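Local coordinates for phosphatase (Thermotoga maritima, PDB 1NF2), which probably acts as a magnesium-dependent phosphatase of the haloacid dehalogenase-like family, with a distinctive substrate-binding domain beside its catalytic domain, at residues W102-I106 with L136-V140; R43-S47 with Y105-L110. All coordinates share one frame; numbering follows the deposited sequence.

Interaction 1 of 2, residues W102-I106 with L136-V140; sequences WQAYI and LSELV
Leu136, in the first turn of helix 136-143, fits between Trp102 of strand 102-105 and Ile106. Its CG is anti to the backbone N (chi1 -174°), which brings CG up to the indole; chi2 (50°) then sends the two methyls to different partners. CG lies 3.6 Å from both CZ3 and CH2 of Trp102. CD2 also meets the six-membered part of the indole, 3.5 Å from Trp102 CZ3, and comes at the ring obliquely. The same methyl reaches Ala104 CB. CD1 takes the other direction and touches Ile106 CD1 at 3.8 Å. Trp102 reaches the helix with the far corner of its ring. The backbone N of Ser137 and CG2 of Val140 lie near the ring plane, at its edge.

Ile106 works through a single methyl. Its CD1 is pressed against Val140 CG2 at 3.4 Å, a tight carbon pair, and against Leu139 CG at 3.8 Å. Val140 CG2 also lies 3.6 Å from Ala104 CB. With an alanine in place of Leu136, the Trp102 ring corner and Ile106 CD1 would probably lose the branches that lie between them, leaving a gap beneath the helix.

No hydrogen bond crosses this contact, and it is apolar and buried. Ile92 and Ala88 of helix 85-95 extend the packing to Trp102 and Val140. Gln103 points away from helix 136-143 and meets helix 117-125. The strand and helix segments make an angle of 32°, with axes 9.7 Å apart. This is the packing of a helix on a β-sheet face, here in the α/β domain that sits beside the HAD core.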
ATOM      1  N   TRP A 102       3.332 -13.671 -15.826  1.00 31.27           N
ATOM      2  CA  TRP A 102       2.414 -12.935 -14.982  1.00 29.58           C
ATOM      3  C   TRP A 102       2.088 -13.671 -13.697  1.00 29.28           C
ATOM      4  O   TRP A 102       2.154 -14.899 -13.628  1.00 28.42           O
ATOM      5  CB  TRP A 102       1.119 -12.640 -15.739  1.00 33.43           C
ATOM      6  CG  TRP A 102       0.395 -13.869 -16.178  1.00 30.41           C
ATOM      7  CD1 TRP A 102       0.736 -14.702 -17.206  1.00 28.66           C
ATOM      8  CD2 TRP A 102      -0.800 -14.408 -15.604  1.00 28.05           C
ATOM      9  NE1 TRP A 102      -0.178 -15.723 -17.312  1.00 27.01           N
ATOM     10  CE2 TRP A 102      -1.131 -15.567 -16.342  1.00 26.00           C
ATOM     11  CE3 TRP A 102      -1.626 -14.021 -14.540  1.00 26.74           C
ATOM     12  CZ2 TRP A 102      -2.254 -16.345 -16.048  1.00 26.22           C
ATOM     13  CZ3 TRP A 102      -2.741 -14.791 -14.248  1.00 26.25           C
ATOM     14  CH2 TRP A 102      -3.047 -15.943 -15.002  1.00 25.29           C
ATOM     15  N   GLN A 103       1.728 -12.887 -12.686  1.00 36.59           N
ATOM     16  CA  GLN A 103       1.370 -13.387 -11.371  1.00 36.62           C
ATOM     17  C   GLN A 103       0.095 -12.668 -10.941  1.00 33.70           C
ATOM     18  O   GLN A 103      -0.243 -11.618 -11.486  1.00 33.13           O
ATOM     19  CB  GLN A 103       2.507 -13.103 -10.395  1.00 63.93           C
ATOM     20  CG  GLN A 103       3.048 -11.687 -10.491  1.00 72.28           C
ATOM     21  CD  GLN A 103       4.275 -11.475  -9.625  1.00 76.61           C
ATOM     22  OE1 GLN A 103       5.274 -12.181  -9.766  1.00 79.17           O
ATOM     23  NE2 GLN A 103       4.207 -10.496  -8.726  1.00 77.92           N
ATOM     24  N   ALA A 104      -0.615 -13.226  -9.970  1.00 29.92           N
ATOM     25  CA  ALA A 104      -1.852 -12.604  -9.520  1.00 28.24           C
ATOM     26  C   ALA A 104      -1.983 -12.567  -8.002  1.00 26.43           C
ATOM     27  O   ALA A 104      -1.562 -13.491  -7.309  1.00 25.02           O
ATOM     28  CB  ALA A 104      -3.051 -13.344 -10.120  1.00 21.46           C
ATOM     29  N   TYR A 105      -2.572 -11.485  -7.500  1.00 24.49           N
ATOM     30  CA  TYR A 105      -2.809 -11.315  -6.071  1.00 23.81           C
ATOM     31  C   TYR A 105      -4.266 -11.664  -5.816  1.00 23.20           C
ATOM     32  O   TYR A 105      -5.163 -10.881  -6.127  1.00 22.29           O
ATOM     33  CB  TYR A 105      -2.531  -9.870  -5.664  1.00 31.32           C
ATOM     34  CG  TYR A 105      -1.059  -9.540  -5.578  1.00 33.59           C
ATOM     35  CD1 TYR A 105      -0.345  -9.778  -4.407  1.00 34.38           C
ATOM     36  CD2 TYR A 105      -0.380  -8.988  -6.662  1.00 35.29           C
ATOM     37  CE1 TYR A 105       1.009  -9.468  -4.313  1.00 35.35           C
ATOM     38  CE2 TYR A 105       0.975  -8.675  -6.580  1.00 35.98           C
ATOM     39  CZ  TYR A 105       1.661  -8.918  -5.399  1.00 35.71           C
ATOM     40  OH  TYR A 105       2.996  -8.601  -5.292  1.00 37.87           O
ATOM     41  N   ILE A 106      -4.498 -12.840  -5.241  1.00 22.63           N
ATOM     42  CA  ILE A 106      -5.856 -13.304  -4.988  1.00 22.09           C
ATOM     43  C   ILE A 106      -6.125 -13.609  -3.521  1.00 22.29           C
ATOM     44  O   ILE A 106      -5.530 -14.519  -2.946  1.00 19.19           O
ATOM     45  CB  ILE A 106      -6.139 -14.576  -5.809  1.00 24.17           C
ATOM     46  CG1 ILE A 106      -5.981 -14.260  -7.299  1.00 22.85           C
ATOM     47  CG2 ILE A 106      -7.522 -15.119  -5.482  1.00 19.46           C
ATOM     48  CD1 ILE A 106      -5.953 -15.487  -8.168  1.00 26.77           C
ATOM     49  N   LEU A 136      -3.686 -20.872 -12.905  1.00 30.38           N
ATOM     50  CA  LEU A 136      -3.997 -19.550 -12.380  1.00 30.60           C
ATOM     51  C   LEU A 136      -5.094 -18.854 -13.181  1.00 31.49           C
ATOM     52  O   LEU A 136      -5.909 -18.119 -12.621  1.00 29.33           O
ATOM     53  CB  LEU A 136      -2.732 -18.690 -12.360  1.00 34.02           C
ATOM     54  CG  LEU A 136      -2.832 -17.315 -11.696  1.00 35.55           C
ATOM     55  CD1 LEU A 136      -3.459 -17.439 -10.311  1.00 34.46           C
ATOM     56  CD2 LEU A 136      -1.434 -16.712 -11.604  1.00 34.45           C
ATOM     57  N   SER A 137      -5.123 -19.092 -14.489  1.00 31.18           N
ATOM     58  CA  SER A 137      -6.137 -18.471 -15.333  1.00 32.53           C
ATOM     59  C   SER A 137      -7.542 -18.773 -14.824  1.00 31.51           C
ATOM     60  O   SER A 137      -8.406 -17.899 -14.845  1.00 32.62           O
ATOM     61  CB  SER A 137      -5.987 -18.930 -16.791  1.00 54.25           C
ATOM     62  OG  SER A 137      -6.051 -20.342 -16.902  1.00 59.50           O
ATOM     63  N   GLU A 138      -7.777 -19.999 -14.363  1.00 27.90           N
ATOM     64  CA  GLU A 138      -9.101 -20.348 -13.846  1.00 30.62           C
ATOM     65  C   GLU A 138      -9.343 -19.716 -12.475  1.00 31.13           C
ATOM     66  O   GLU A 138     -10.444 -19.237 -12.180  1.00 29.40           O
ATOM     67  CB  GLU A 138      -9.278 -21.869 -13.743  1.00 53.40           C
ATOM     68  CG  GLU A 138     -10.488 -22.275 -12.891  1.00 59.22           C
ATOM     69  CD  GLU A 138     -10.809 -23.764 -12.940  1.00 62.81           C
ATOM     70  OE1 GLU A 138      -9.889 -24.590 -12.780  1.00 64.58           O
ATOM     71  OE2 GLU A 138     -11.996 -24.106 -13.124  1.00 65.28           O
ATOM     72  N   LEU A 139      -8.308 -19.727 -11.643  1.00 33.70           N
ATOM     73  CA  LEU A 139      -8.380 -19.161 -10.303  1.00 34.25           C
ATOM     74  C   LEU A 139      -8.843 -17.701 -10.394  1.00 35.28           C
ATOM     75  O   LEU A 139      -9.818 -17.300  -9.754  1.00 33.56           O
ATOM     76  CB  LEU A 139      -6.994 -19.248  -9.642  1.00 37.76           C
ATOM     77  CG  LEU A 139      -6.885 -19.212  -8.115  1.00 38.38           C
ATOM     78  CD1 LEU A 139      -7.648 -20.371  -7.550  1.00 39.56           C
ATOM     79  CD2 LEU A 139      -5.433 -19.309  -7.672  1.00 38.16           C
ATOM     80  N   VAL A 140      -8.144 -16.914 -11.206  1.00 41.94           N
ATOM     81  CA  VAL A 140      -8.471 -15.503 -11.379  1.00 46.18           C
ATOM     82  C   VAL A 140      -9.812 -15.293 -12.069  1.00 48.97           C
ATOM     83  O   VAL A 140     -10.686 -14.605 -11.546  1.00 49.10           O
ATOM     84  CB  VAL A 140      -7.394 -14.775 -12.211  1.00 54.44           C
ATOM     85  CG1 VAL A 140      -7.813 -13.330 -12.453  1.00 56.43           C
ATOM     86  CG2 VAL A 140      -6.058 -14.825 -11.491  1.00 55.11           C
TER

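Interaction 2 of 2, residues R43-S47 with Y105-L110; sequences RMLVS and YIDDVL
Met44 has CG beside its backbone N (chi1 -61°), and this sets CG 3.8 Å from Tyr105 CE1. A bend at chi3 (63°) then turns CE to the backbone of Asp108, 3.3 Å from its O. The sulfur lies in the plane of the Tyr105 ring, at its edge, 5.1 Å from the centroid. This is a Met-aromatic contact. Asp108 reaches the other way, to the start of helix 45-55, where Met44 is the N-cap residue. Leu45 N donates to the syn lone pair of Asp108 OD1 at 3.1 Å, with a bent N-H...O angle of 139°. OD1 is also hydrogen-bonded to Tyr65 OH, so two partners hold it. The bond from Val46 N to OD2 is weak, and the position of OD2 is less sure.

Asp107 and Asp108 both have left-handed backbone angles, as in a type I' turn. Ile106 N donates to Val109 O across that turn. The turn links strands 102-105 and 110-112 and faces the N-terminal end of helix 45-55. The hydroxyls of Tyr105 and Tyr122, in helix 117-125, are hydrogen-bonded. Arg43 forms a salt bridge with Asp10, a magnesium ligand in helix 9-13, after strand 4-8.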
ATOM      1  N   ARG A  43       1.927  -2.385   0.313  1.00 24.69           N
ATOM      2  CA  ARG A  43       2.202  -3.814   0.474  1.00 25.87           C
ATOM      3  C   ARG A  43       0.926  -4.622   0.722  1.00 24.47           C
ATOM      4  O   ARG A  43      -0.141  -4.053   0.951  1.00 24.08           O
ATOM      5  CB  ARG A  43       3.192  -4.027   1.633  1.00 26.47           C
ATOM      6  CG  ARG A  43       4.408  -3.098   1.579  1.00 30.17           C
ATOM      7  CD  ARG A  43       5.393  -3.340   2.724  1.00 32.77           C
ATOM      8  NE  ARG A  43       6.362  -4.377   2.395  1.00 38.99           N
ATOM      9  CZ  ARG A  43       7.587  -4.146   1.932  1.00 40.25           C
ATOM     10  NH1 ARG A  43       8.012  -2.906   1.744  1.00 40.73           N
ATOM     11  NH2 ARG A  43       8.386  -5.162   1.644  1.00 42.48           N
ATOM     12  N   MET A  44       1.047  -5.947   0.656  1.00 21.36           N
ATOM     13  CA  MET A  44      -0.078  -6.855   0.877  1.00 22.01           C
ATOM     14  C   MET A  44      -0.652  -6.634   2.285  1.00 23.20           C
ATOM     15  O   MET A  44       0.015  -6.063   3.145  1.00 24.64           O
ATOM     16  CB  MET A  44       0.382  -8.320   0.734  1.00 19.88           C
ATOM     17  CG  MET A  44       0.947  -8.715  -0.638  1.00 17.06           C
ATOM     18  SD  MET A  44       1.591 -10.430  -0.719  1.00 15.11           S
ATOM     19  CE  MET A  44       0.166 -11.262  -0.418  1.00 12.12           C
ATOM     20  N   LEU A  45      -1.879  -7.088   2.523  1.00 22.80           N
ATOM     21  CA  LEU A  45      -2.501  -6.918   3.836  1.00 24.20           C
ATOM     22  C   LEU A  45      -1.741  -7.724   4.887  1.00 25.45           C
ATOM     23  O   LEU A  45      -1.453  -7.227   5.977  1.00 24.43           O
ATOM     24  CB  LEU A  45      -3.958  -7.382   3.804  1.00 30.56           C
ATOM     25  CG  LEU A  45      -4.985  -6.863   4.825  1.00 32.23           C
ATOM     26  CD1 LEU A  45      -5.806  -8.039   5.326  1.00 31.49           C
ATOM     27  CD2 LEU A  45      -4.328  -6.144   5.985  1.00 30.42           C
ATOM     28  N   VAL A  46      -1.428  -8.974   4.562  1.00 32.16           N
ATOM     29  CA  VAL A  46      -0.704  -9.837   5.485  1.00 33.32           C
ATOM     30  C   VAL A  46       0.659  -9.270   5.851  1.00 33.28           C
ATOM     31  O   VAL A  46       1.062  -9.322   7.013  1.00 34.61           O
ATOM     32  CB  VAL A  46      -0.502 -11.260   4.913  1.00 32.76           C
ATOM     33  CG1 VAL A  46      -1.781 -12.044   5.039  1.00 35.58           C
ATOM     34  CG2 VAL A  46      -0.059 -11.186   3.459  1.00 32.20           C
ATOM     35  N   SER A  47       1.367  -8.731   4.863  1.00 29.68           N
ATOM     36  CA  SER A  47       2.682  -8.158   5.113  1.00 29.62           C
ATOM     37  C   SER A  47       2.568  -6.984   6.078  1.00 30.61           C
ATOM     38  O   SER A  47       3.410  -6.805   6.965  1.00 32.40           O
ATOM     39  CB  SER A  47       3.315  -7.674   3.806  1.00 28.85           C
ATOM     40  OG  SER A  47       3.435  -8.732   2.870  1.00 30.93           O
ATOM     41  N   TYR A 105      -2.572 -11.485  -7.500  1.00 24.49           N
ATOM     42  CA  TYR A 105      -2.809 -11.315  -6.071  1.00 23.81           C
ATOM     43  C   TYR A 105      -4.266 -11.664  -5.816  1.00 23.20           C
ATOM     44  O   TYR A 105      -5.163 -10.881  -6.127  1.00 22.29           O
ATOM     45  CB  TYR A 105      -2.531  -9.870  -5.664  1.00 31.32           C
ATOM     46  CG  TYR A 105      -1.059  -9.540  -5.578  1.00 33.59           C
ATOM     47  CD1 TYR A 105      -0.345  -9.778  -4.407  1.00 34.38           C
ATOM     48  CD2 TYR A 105      -0.380  -8.988  -6.662  1.00 35.29           C
ATOM     49  CE1 TYR A 105       1.009  -9.468  -4.313  1.00 35.35           C
ATOM     50  CE2 TYR A 105       0.975  -8.675  -6.580  1.00 35.98           C
ATOM     51  CZ  TYR A 105       1.661  -8.918  -5.399  1.00 35.71           C
ATOM     52  OH  TYR A 105       2.996  -8.601  -5.292  1.00 37.87           O
ATOM     53  N   ILE A 106      -4.498 -12.840  -5.241  1.00 22.63           N
ATOM     54  CA  ILE A 106      -5.856 -13.304  -4.988  1.00 22.09           C
ATOM     55  C   ILE A 106      -6.125 -13.609  -3.521  1.00 22.29           C
ATOM     56  O   ILE A 106      -5.530 -14.519  -2.946  1.00 19.19           O
ATOM     57  CB  ILE A 106      -6.139 -14.576  -5.809  1.00 24.17           C
ATOM     58  CG1 ILE A 106      -5.981 -14.260  -7.299  1.00 22.85           C
ATOM     59  CG2 ILE A 106      -7.522 -15.119  -5.482  1.00 19.46           C
ATOM     60  CD1 ILE A 106      -5.953 -15.487  -8.168  1.00 26.77           C
ATOM     61  N   ASP A 107      -7.044 -12.855  -2.928  1.00 24.54           N
ATOM     62  CA  ASP A 107      -7.393 -13.047  -1.528  1.00 28.14           C
ATOM     63  C   ASP A 107      -6.171 -13.012  -0.627  1.00 28.64           C
ATOM     64  O   ASP A 107      -6.026 -13.829   0.281  1.00 28.28           O
ATOM     65  CB  ASP A 107      -8.138 -14.366  -1.346  1.00 57.62           C
ATOM     66  CG  ASP A 107      -9.619 -14.161  -1.139  1.00 63.81           C
ATOM     67  OD1 ASP A 107      -9.993 -13.669  -0.053  1.00 66.92           O
ATOM     68  OD2 ASP A 107     -10.404 -14.473  -2.062  1.00 66.75           O
ATOM     69  N   ASP A 108      -5.281 -12.069  -0.913  1.00 33.44           N
ATOM     70  CA  ASP A 108      -4.071 -11.868  -0.127  1.00 35.19           C
ATOM     71  C   ASP A 108      -3.009 -12.956  -0.246  1.00 34.44           C
ATOM     72  O   ASP A 108      -2.287 -13.233   0.711  1.00 34.13           O
ATOM     73  CB  ASP A 108      -4.450 -11.657   1.342  1.00 34.27           C
ATOM     74  CG  ASP A 108      -3.606 -10.595   2.008  1.00 35.44           C
ATOM     75  OD1 ASP A 108      -3.168  -9.660   1.304  1.00 34.76           O
ATOM     76  OD2 ASP A 108      -3.397 -10.685   3.235  1.00 36.88           O
ATOM     77  N   VAL A 109      -2.917 -13.565  -1.426  1.00 35.43           N
ATOM     78  CA  VAL A 109      -1.913 -14.597  -1.693  1.00 34.36           C
ATOM     79  C   VAL A 109      -1.346 -14.352  -3.092  1.00 33.29           C
ATOM     80  O   VAL A 109      -2.099 -14.139  -4.043  1.00 33.35           O
ATOM     81  CB  VAL A 109      -2.516 -16.025  -1.636  1.00 35.74           C
ATOM     82  CG1 VAL A 109      -1.433 -17.065  -1.931  1.00 33.78           C
ATOM     83  CG2 VAL A 109      -3.121 -16.282  -0.263  1.00 33.77           C
ATOM     84  N   LEU A 110      -0.024 -14.359  -3.215  1.00 27.60           N
ATOM     85  CA  LEU A 110       0.608 -14.130  -4.508  1.00 27.93           C
ATOM     86  C   LEU A 110       0.753 -15.466  -5.222  1.00 27.97           C
ATOM     87  O   LEU A 110       1.318 -16.412  -4.668  1.00 27.45           O
ATOM     88  CB  LEU A 110       1.998 -13.505  -4.340  1.00 29.48           C
ATOM     89  CG  LEU A 110       2.511 -12.555  -5.430  1.00 29.47           C
ATOM     90  CD1 LEU A 110       4.013 -12.387  -5.270  1.00 28.77           C
ATOM     91  CD2 LEU A 110       2.194 -13.086  -6.810  1.00 29.80           C
TER

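Overall arrangement
From the N terminus, the chain first builds strands of the larger sheet and reaches residues 43-47 at the start of helix 45-55. Interaction 2 closes a loop of 57 residues from there to the turn at 105-110. Interaction 1 begins on strand 102-105 and closes a shorter one of 29 residues to helix 136-143. The loops follow one another without nesting: interaction 1 starts on the stretch where interaction 2 ends. Of the shared residues, Ile106 works only in interaction 1 and Tyr105 only in interaction 2. Leu110 CD2 adds packing between them, 3.6 Å from Gln103 CB. Interaction 1 holds a helix to the smaller sheet, while interaction 2 joins that domain to the magnesium-bearing one.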